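Local coordinates for hypothetical membrane protein (Corynebacterium glutamicum, PDB 6JS9), which binds heme through its N-terminal HtaA domain, the part crystallised here, and probably passes it on in corynebacterial heme uptake, at residues Y5-Q19 against E171-S184. Residues are numbered along the deposited sequence; the frame is centred on the assembly and turned at random.
Sequences YRTASDGSLNWGFRQ and EALDPTGGSLTISS
Trp15 and Asp174 meet at the heme end of the beta-rich HtaA fold, where an antiparallel pairing runs out: strands 7-9 and 11-14, before and after a corner at Asp10, both pair with the last strand, 177-183. Trp15 NE1 donates to Asp174 O at 2.8 Å; the oxygen lies in the indole plane, whereas the nitrogen sits above the carbonyl plane. Thr176 CG2 lies over one face of the five-membered ring, a CH-pi contact 4.1 Å from the centroid; chi1 of -170°, setting CG opposite the backbone N, carries the indole there. Leu173 CD1 reaches the edge of Trp15 at CZ2 and also touches Phe17 CE1, while Phe17 O accepts from Asp174 N at 2.9 Å. The Asp174 carboxylate bridges outward: OD1 takes Gln19 N from above its plane at 2.8 Å, and OD2 accepts from a water that itself accepts from Gly16 N, and forms a salt bridge with Arg22. At the far end Ser9 OG and Ser183 OG share a hydrogen bond of 2.9 Å. Arg18, N-cap of helix 19-26, crosses Leu173 at about a right angle, CD against CD2. Its NE bonds to the heme-site residue Ser20, and Arg18 NH1 forms a salt bridge with Glu171 OE2 at 2.9 Å, on the carboxylate's anti side.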
ATOM      1  N   TYR A   5       2.231 -26.932  -6.562  1.00 51.95           N
ATOM      2  CA  TYR A   5       2.851 -25.684  -6.105  1.00 62.21           C
ATOM      3  C   TYR A   5       2.730 -24.588  -7.168  1.00 62.79           C
ATOM      4  O   TYR A   5       3.178 -24.758  -8.304  1.00 68.03           O
ATOM      5  CB  TYR A   5       4.331 -25.919  -5.745  1.00 72.20           C
ATOM      6  CG  TYR A   5       5.074 -24.693  -5.219  1.00 72.51           C
ATOM      7  CD1 TYR A   5       4.717 -24.109  -4.004  1.00 70.62           C
ATOM      8  CD2 TYR A   5       6.145 -24.137  -5.924  1.00 66.86           C
ATOM      9  CE1 TYR A   5       5.386 -22.994  -3.511  1.00 68.90           C
ATOM     10  CE2 TYR A   5       6.824 -23.016  -5.436  1.00 64.81           C
ATOM     11  CZ  TYR A   5       6.438 -22.453  -4.224  1.00 67.28           C
ATOM     12  OH  TYR A   5       7.089 -21.347  -3.715  1.00 61.50           O
ATOM     13  N   ARG A   6       2.126 -23.459  -6.798  1.00 59.31           N
ATOM     14  CA  ARG A   6       1.967 -22.329  -7.705  1.00 53.76           C
ATOM     15  C   ARG A   6       2.499 -21.061  -7.047  1.00 50.40           C
ATOM     16  O   ARG A   6       2.319 -20.853  -5.841  1.00 42.93           O
ATOM     17  CB  ARG A   6       0.501 -22.142  -8.106  1.00 54.27           C
ATOM     18  CG  ARG A   6      -0.134 -23.351  -8.772  1.00 55.43           C
ATOM     19  CD  ARG A   6      -0.812 -22.956 -10.077  1.00 54.00           C
ATOM     20  NE  ARG A   6       0.102 -23.054 -11.201  1.00 60.23           N
ATOM     21  CZ  ARG A   6      -0.048 -22.413 -12.352  1.00 63.01           C
ATOM     22  NH1 ARG A   6      -1.077 -21.595 -12.537  1.00 54.36           N
ATOM     23  NH2 ARG A   6       0.845 -22.586 -13.318  1.00 69.12           N
ATOM     24  N   THR A   7       3.156 -20.212  -7.839  1.00 45.83           N
ATOM     25  CA  THR A   7       3.788 -19.028  -7.271  1.00 48.80           C
ATOM     26  C   THR A   7       3.738 -17.882  -8.273  1.00 48.13           C
ATOM     27  O   THR A   7       3.772 -18.100  -9.489  1.00 47.55           O
ATOM     28  CB  THR A   7       5.237 -19.331  -6.843  1.00 52.91           C
ATOM     29  OG1 THR A   7       5.752 -18.262  -6.036  1.00 56.37           O
ATOM     30  CG2 THR A   7       6.136 -19.541  -8.056  1.00 51.83           C
ATOM     31  N   ALA A   8       3.630 -16.653  -7.744  1.00 45.50           N
ATOM     32  CA  ALA A   8       3.659 -15.423  -8.539  1.00 39.87           C
ATOM     33  C   ALA A   8       5.102 -15.131  -8.921  1.00 47.24           C
ATOM     34  O   ALA A   8       5.887 -14.645  -8.104  1.00 45.71           O
ATOM     35  CB  ALA A   8       3.060 -14.253  -7.758  1.00 36.55           C
ATOM     36  N   SER A   9       5.456 -15.388 -10.180  1.00 47.01           N
ATOM     37  CA  SER A   9       6.847 -15.304 -10.606  1.00 42.93           C
ATOM     38  C   SER A   9       7.180 -14.044 -11.395  1.00 48.74           C
ATOM     39  O   SER A   9       8.357 -13.837 -11.712  1.00 52.43           O
ATOM     40  CB  SER A   9       7.210 -16.529 -11.450  1.00 50.06           C
ATOM     41  OG  SER A   9       6.366 -16.607 -12.577  1.00 46.93           O
ATOM     42  N   ASP A  10       6.197 -13.204 -11.721  1.00 47.26           N
ATOM     43  CA  ASP A  10       6.456 -11.988 -12.486  1.00 46.35           C
ATOM     44  C   ASP A  10       5.224 -11.089 -12.447  1.00 48.74           C
ATOM     45  O   ASP A  10       4.141 -11.497 -12.019  1.00 48.79           O
ATOM     46  CB  ASP A  10       6.836 -12.303 -13.935  1.00 53.50           C
ATOM     47  CG  ASP A  10       7.975 -11.448 -14.434  1.00 55.72           C
ATOM     48  OD1 ASP A  10       8.256 -10.397 -13.814  1.00 51.83           O
ATOM     49  OD2 ASP A  10       8.587 -11.823 -15.448  1.00 56.09           O
ATOM     50  N   GLY A  11       5.400  -9.864 -12.934  1.00 45.48           N
ATOM     51  CA  GLY A  11       4.350  -8.869 -12.925  1.00 40.38           C
ATOM     52  C   GLY A  11       4.577  -7.868 -11.817  1.00 40.59           C
ATOM     53  O   GLY A  11       5.651  -7.804 -11.213  1.00 38.66           O
ATOM     54  N   SER A  12       3.539  -7.077 -11.538  1.00 41.85           N
ATOM     55  CA  SER A  12       3.657  -6.072 -10.488  1.00 37.22           C
ATOM     56  C   SER A  12       2.282  -5.611 -10.034  1.00 38.06           C
ATOM     57  O   SER A  12       1.334  -5.551 -10.821  1.00 43.35           O
ATOM     58  CB  SER A  12       4.471  -4.862 -10.960  1.00 41.80           C
ATOM     59  OG  SER A  12       3.745  -4.136 -11.940  1.00 42.28           O
ATOM     60  N   LEU A  13       2.194  -5.273  -8.754  1.00 38.07           N
ATOM     61  CA  LEU A  13       1.098  -4.469  -8.247  1.00 42.09           C
ATOM     62  C   LEU A  13       1.455  -3.001  -8.438  1.00 41.32           C
ATOM     63  O   LEU A  13       2.519  -2.556  -7.999  1.00 36.47           O
ATOM     64  CB  LEU A  13       0.838  -4.773  -6.771  1.00 38.29           C
ATOM     65  CG  LEU A  13      -0.012  -3.773  -5.980  1.00 33.77           C
ATOM     66  CD1 LEU A  13      -1.441  -3.729  -6.524  1.00 36.07           C
ATOM     67  CD2 LEU A  13      -0.021  -4.153  -4.509  1.00 29.30           C
ATOM     68  N   ASN A  14       0.575  -2.265  -9.116  1.00 36.37           N
ATOM     69  CA  ASN A  14       0.761  -0.852  -9.400  1.00 32.19           C
ATOM     70  C   ASN A  14      -0.246  -0.079  -8.554  1.00 37.19           C
ATOM     71  O   ASN A  14      -1.455  -0.180  -8.785  1.00 42.78           O
ATOM     72  CB  ASN A  14       0.570  -0.555 -10.887  1.00 33.53           C
ATOM     73  CG  ASN A  14       1.538  -1.305 -11.771  1.00 44.48           C
ATOM     74  OD1 ASN A  14       2.630  -1.688 -11.348  1.00 48.83           O
ATOM     75  ND2 ASN A  14       1.141  -1.513 -13.020  1.00 41.98           N
ATOM     76  N   TRP A  15       0.244   0.688  -7.578  1.00 36.16           N
ATOM     77  CA  TRP A  15      -0.647   1.383  -6.643  1.00 35.44           C
ATOM     78  C   TRP A  15       0.130   2.451  -5.894  1.00 38.76           C
ATOM     79  O   TRP A  15       1.066   2.120  -5.163  1.00 38.82           O
ATOM     80  CB  TRP A  15      -1.258   0.399  -5.648  1.00 32.92           C
ATOM     81  CG  TRP A  15      -2.361   0.950  -4.787  1.00 31.53           C
ATOM     82  CD1 TRP A  15      -3.547   1.474  -5.211  1.00 39.62           C
ATOM     83  CD2 TRP A  15      -2.409   0.972  -3.349  1.00 29.38           C
ATOM     84  NE1 TRP A  15      -4.317   1.848  -4.129  1.00 30.05           N
ATOM     85  CE2 TRP A  15      -3.647   1.530  -2.978  1.00 32.08           C
ATOM     86  CE3 TRP A  15      -1.525   0.567  -2.344  1.00 31.41           C
ATOM     87  CZ2 TRP A  15      -4.015   1.716  -1.641  1.00 36.06           C
ATOM     88  CZ3 TRP A  15      -1.896   0.735  -1.015  1.00 27.06           C
ATOM     89  CH2 TRP A  15      -3.127   1.315  -0.679  1.00 36.05           C
ATOM     90  N   GLY A  16      -0.282   3.712  -6.033  1.00 36.73           N
ATOM     91  CA  GLY A  16       0.387   4.801  -5.342  1.00 32.31           C
ATOM     92  C   GLY A  16      -0.396   5.314  -4.148  1.00 32.81           C
ATOM     93  O   GLY A  16      -0.350   6.508  -3.845  1.00 34.10           O
ATOM     94  N   PHE A  17      -1.127   4.420  -3.477  1.00 30.24           N
ATOM     95  CA  PHE A  17      -1.959   4.736  -2.310  1.00 33.09           C
ATOM     96  C   PHE A  17      -3.110   5.671  -2.681  1.00 39.75           C
ATOM     97  O   PHE A  17      -4.258   5.223  -2.806  1.00 34.68           O
ATOM     98  CB  PHE A  17      -1.114   5.329  -1.171  1.00 26.69           C
ATOM     99  CG  PHE A  17      -1.913   5.714   0.050  1.00 29.91           C
ATOM    100  CD1 PHE A  17      -2.679   4.773   0.723  1.00 33.67           C
ATOM    101  CD2 PHE A  17      -1.881   7.015   0.536  1.00 33.62           C
ATOM    102  CE1 PHE A  17      -3.427   5.121   1.860  1.00 32.43           C
ATOM    103  CE2 PHE A  17      -2.609   7.371   1.677  1.00 34.01           C
ATOM    104  CZ  PHE A  17      -3.384   6.407   2.341  1.00 34.60           C
ATOM    105  N   ARG A  18      -2.826   6.962  -2.866  1.00 36.29           N
ATOM    106  CA  ARG A  18      -3.884   7.928  -3.170  1.00 38.96           C
ATOM    107  C   ARG A  18      -3.269   9.189  -3.756  1.00 41.54           C
ATOM    108  O   ARG A  18      -2.445   9.836  -3.100  1.00 35.50           O
ATOM    109  CB  ARG A  18      -4.695   8.262  -1.924  1.00 37.56           C
ATOM    110  CG  ARG A  18      -5.657   9.393  -2.164  1.00 38.50           C
ATOM    111  CD  ARG A  18      -6.906   9.267  -1.341  1.00 43.23           C
ATOM    112  NE  ARG A  18      -7.620  10.535  -1.359  1.00 47.15           N
ATOM    113  CZ  ARG A  18      -8.855  10.709  -0.920  1.00 51.80           C
ATOM    114  NH1 ARG A  18      -9.532   9.682  -0.424  1.00 54.37           N
ATOM    115  NH2 ARG A  18      -9.406  11.917  -0.974  1.00 49.41           N
ATOM    116  N   GLN A  19      -3.682   9.558  -4.971  1.00 38.90           N
ATOM    117  CA  GLN A  19      -3.003  10.649  -5.661  1.00 39.55           C
ATOM    118  C   GLN A  19      -3.061  11.948  -4.858  1.00 34.07           C
ATOM    119  O   GLN A  19      -2.080  12.701  -4.822  1.00 34.87           O
ATOM    120  CB  GLN A  19      -3.592  10.866  -7.053  1.00 34.86           C
ATOM    121  CG  GLN A  19      -2.738  11.805  -7.894  1.00 42.79           C
ATOM    122  CD  GLN A  19      -3.289  12.009  -9.279  1.00 54.10           C
ATOM    123  OE1 GLN A  19      -4.498  11.931  -9.492  1.00 58.32           O
ATOM    124  NE2 GLN A  19      -2.408  12.265 -10.236  1.00 61.81           N
ATOM    125  N   GLU A 171     -13.193   5.518   2.629  1.00 35.95           N
ATOM    126  CA  GLU A 171     -12.889   6.460   1.565  1.00 36.07           C
ATOM    127  C   GLU A 171     -12.171   5.768   0.417  1.00 36.34           C
ATOM    128  O   GLU A 171     -11.343   4.874   0.624  1.00 35.02           O
ATOM    129  CB  GLU A 171     -12.038   7.610   2.087  1.00 45.94           C
ATOM    130  CG  GLU A 171     -12.220   8.856   1.254  1.00 54.61           C
ATOM    131  CD  GLU A 171     -11.973  10.135   2.032  1.00 51.62           C
ATOM    132  OE1 GLU A 171     -12.410  10.247   3.202  1.00 54.21           O
ATOM    133  OE2 GLU A 171     -11.333  11.033   1.457  1.00 55.07           O
ATOM    134  N   ALA A 172     -12.503   6.182  -0.802  1.00 34.78           N
ATOM    135  CA  ALA A 172     -11.841   5.632  -1.973  1.00 40.35           C
ATOM    136  C   ALA A 172     -10.381   6.059  -2.001  1.00 40.94           C
ATOM    137  O   ALA A 172     -10.037   7.191  -1.639  1.00 36.25           O
ATOM    138  CB  ALA A 172     -12.546   6.082  -3.251  1.00 39.12           C
ATOM    139  N   LEU A 173      -9.523   5.141  -2.406  1.00 30.35           N
ATOM    140  CA  LEU A 173      -8.117   5.412  -2.624  1.00 28.81           C
ATOM    141  C   LEU A 173      -7.850   5.239  -4.116  1.00 34.46           C
ATOM    142  O   LEU A 173      -8.788   5.141  -4.912  1.00 31.84           O
ATOM    143  CB  LEU A 173      -7.260   4.501  -1.737  1.00 33.42           C
ATOM    144  CG  LEU A 173      -7.474   4.566  -0.218  1.00 36.49           C
ATOM    145  CD1 LEU A 173      -6.681   3.438   0.464  1.00 27.24           C
ATOM    146  CD2 LEU A 173      -7.119   5.961   0.393  1.00 33.83           C
ATOM    147  N   ASP A 174      -6.579   5.245  -4.509  1.00 30.47           N
ATOM    148  CA  ASP A 174      -6.269   4.991  -5.905  1.00 31.58           C
ATOM    149  C   ASP A 174      -6.746   3.584  -6.254  1.00 40.45           C
ATOM    150  O   ASP A 174      -6.696   2.688  -5.402  1.00 35.36           O
ATOM    151  CB  ASP A 174      -4.765   5.091  -6.185  1.00 36.12           C
ATOM    152  CG  ASP A 174      -4.270   6.527  -6.335  1.00 35.94           C
ATOM    153  OD1 ASP A 174      -5.081   7.465  -6.280  1.00 33.46           O
ATOM    154  OD2 ASP A 174      -3.049   6.702  -6.527  1.00 34.54           O
ATOM    155  N   PRO A 175      -7.241   3.358  -7.466  1.00 36.58           N
ATOM    156  CA  PRO A 175      -7.518   1.983  -7.886  1.00 34.84           C
ATOM    157  C   PRO A 175      -6.227   1.184  -7.994  1.00 35.47           C
ATOM    158  O   PRO A 175      -5.145   1.730  -8.221  1.00 31.30           O
ATOM    159  CB  PRO A 175      -8.196   2.157  -9.250  1.00 35.97           C
ATOM    160  CG  PRO A 175      -7.809   3.528  -9.704  1.00 37.53           C
ATOM    161  CD  PRO A 175      -7.691   4.343  -8.463  1.00 32.82           C
ATOM    162  N   THR A 176      -6.339  -0.129  -7.807  1.00 38.29           N
ATOM    163  CA  THR A 176      -5.179  -0.980  -8.020  1.00 40.84           C
ATOM    164  C   THR A 176      -5.059  -1.326  -9.496  1.00 40.55           C
ATOM    165  O   THR A 176      -6.044  -1.339 -10.234  1.00 40.99           O
ATOM    166  CB  THR A 176      -5.252  -2.259  -7.176  1.00 44.03           C
ATOM    167  OG1 THR A 176      -6.509  -2.910  -7.383  1.00 43.13           O
ATOM    168  CG2 THR A 176      -5.088  -1.940  -5.688  1.00 42.07           C
ATOM    169  N   GLY A 177      -3.826  -1.583  -9.926  1.00 38.32           N
ATOM    170  CA  GLY A 177      -3.562  -1.922 -11.307  1.00 39.87           C
ATOM    171  C   GLY A 177      -2.443  -2.934 -11.408  1.00 44.30           C
ATOM    172  O   GLY A 177      -1.767  -3.259 -10.425  1.00 39.51           O
ATOM    173  N   GLY A 178      -2.268  -3.439 -12.620  1.00 48.62           N
ATOM    174  CA  GLY A 178      -1.224  -4.393 -12.917  1.00 47.38           C
ATOM    175  C   GLY A 178      -1.752  -5.802 -13.067  1.00 45.40           C
ATOM    176  O   GLY A 178      -2.953  -6.045 -13.211  1.00 43.59           O
ATOM    177  N   SER A 179      -0.821  -6.751 -13.013  1.00 46.96           N
ATOM    178  CA  SER A 179      -1.143  -8.158 -13.188  1.00 52.49           C
ATOM    179  C   SER A 179       0.045  -8.987 -12.733  1.00 48.34           C
ATOM    180  O   SER A 179       1.186  -8.521 -12.753  1.00 46.86           O
ATOM    181  CB  SER A 179      -1.484  -8.482 -14.648  1.00 58.52           C
ATOM    182  OG  SER A 179      -0.308  -8.537 -15.435  1.00 67.05           O
ATOM    183  N   LEU A 180      -0.235 -10.232 -12.350  1.00 43.48           N
ATOM    184  CA  LEU A 180       0.795 -11.202 -12.008  1.00 42.55           C
ATOM    185  C   LEU A 180       0.704 -12.410 -12.944  1.00 47.16           C
ATOM    186  O   LEU A 180      -0.382 -12.797 -13.385  1.00 40.86           O
ATOM    187  CB  LEU A 180       0.657 -11.662 -10.537  1.00 36.67           C
ATOM    188  CG  LEU A 180       0.607 -10.610  -9.421  1.00 37.78           C
ATOM    189  CD1 LEU A 180       0.283 -11.252  -8.072  1.00 37.22           C
ATOM    190  CD2 LEU A 180       1.904  -9.806  -9.345  1.00 40.13           C
ATOM    191  N   THR A 181       1.853 -12.999 -13.256  1.00 47.41           N
ATOM    192  CA  THR A 181       1.900 -14.301 -13.906  1.00 44.96           C
ATOM    193  C   THR A 181       2.190 -15.365 -12.848  1.00 45.86           C
ATOM    194  O   THR A 181       3.033 -15.166 -11.965  1.00 43.48           O
ATOM    195  CB  THR A 181       2.953 -14.326 -15.019  1.00 56.56           C
ATOM    196  OG1 THR A 181       4.263 -14.244 -14.453  1.00 64.98           O
ATOM    197  CG2 THR A 181       2.772 -13.139 -15.955  1.00 44.36           C
ATOM    198  N   ILE A 182       1.449 -16.471 -12.905  1.00 41.89           N
ATOM    199  CA  ILE A 182       1.556 -17.558 -11.938  1.00 41.62           C
ATOM    200  C   ILE A 182       2.079 -18.782 -12.668  1.00 43.32           C
ATOM    201  O   ILE A 182       1.659 -19.051 -13.797  1.00 44.60           O
ATOM    202  CB  ILE A 182       0.198 -17.870 -11.286  1.00 44.02           C
ATOM    203  CG1 ILE A 182      -0.498 -16.578 -10.841  1.00 50.10           C
ATOM    204  CG2 ILE A 182       0.370 -18.874 -10.142  1.00 46.05           C
ATOM    205  CD1 ILE A 182       0.294 -15.736  -9.848  1.00 48.36           C
ATOM    206  N   SER A 183       2.995 -19.514 -12.036  1.00 52.45           N
ATOM    207  CA  SER A 183       3.562 -20.723 -12.633  1.00 58.70           C
ATOM    208  C   SER A 183       3.905 -21.713 -11.520  1.00 64.62           C
ATOM    209  O   SER A 183       3.567 -21.503 -10.351  1.00 58.35           O
ATOM    210  CB  SER A 183       4.774 -20.376 -13.505  1.00 60.08           C
ATOM    211  OG  SER A 183       5.609 -19.430 -12.861  1.00 60.57           O
ATOM    212  N   SER A 184       4.578 -22.804 -11.886  1.00 72.00           N
ATOM    213  CA  SER A 184       4.927 -23.856 -10.926  1.00 72.61           C
ATOM    214  C   SER A 184       6.336 -23.697 -10.342  1.00 73.22           C
ATOM    215  O   SER A 184       7.313 -24.235 -10.869  1.00 72.47           O
ATOM    216  CB  SER A 184       4.793 -25.223 -11.588  1.00 72.05           C
ATOM    217  OG  SER A 184       3.526 -25.349 -12.204  1.00 68.02           O
TER
HETATM  218  O   HOH W   1      -1.986   4.684  -7.969  1.00 32.53           O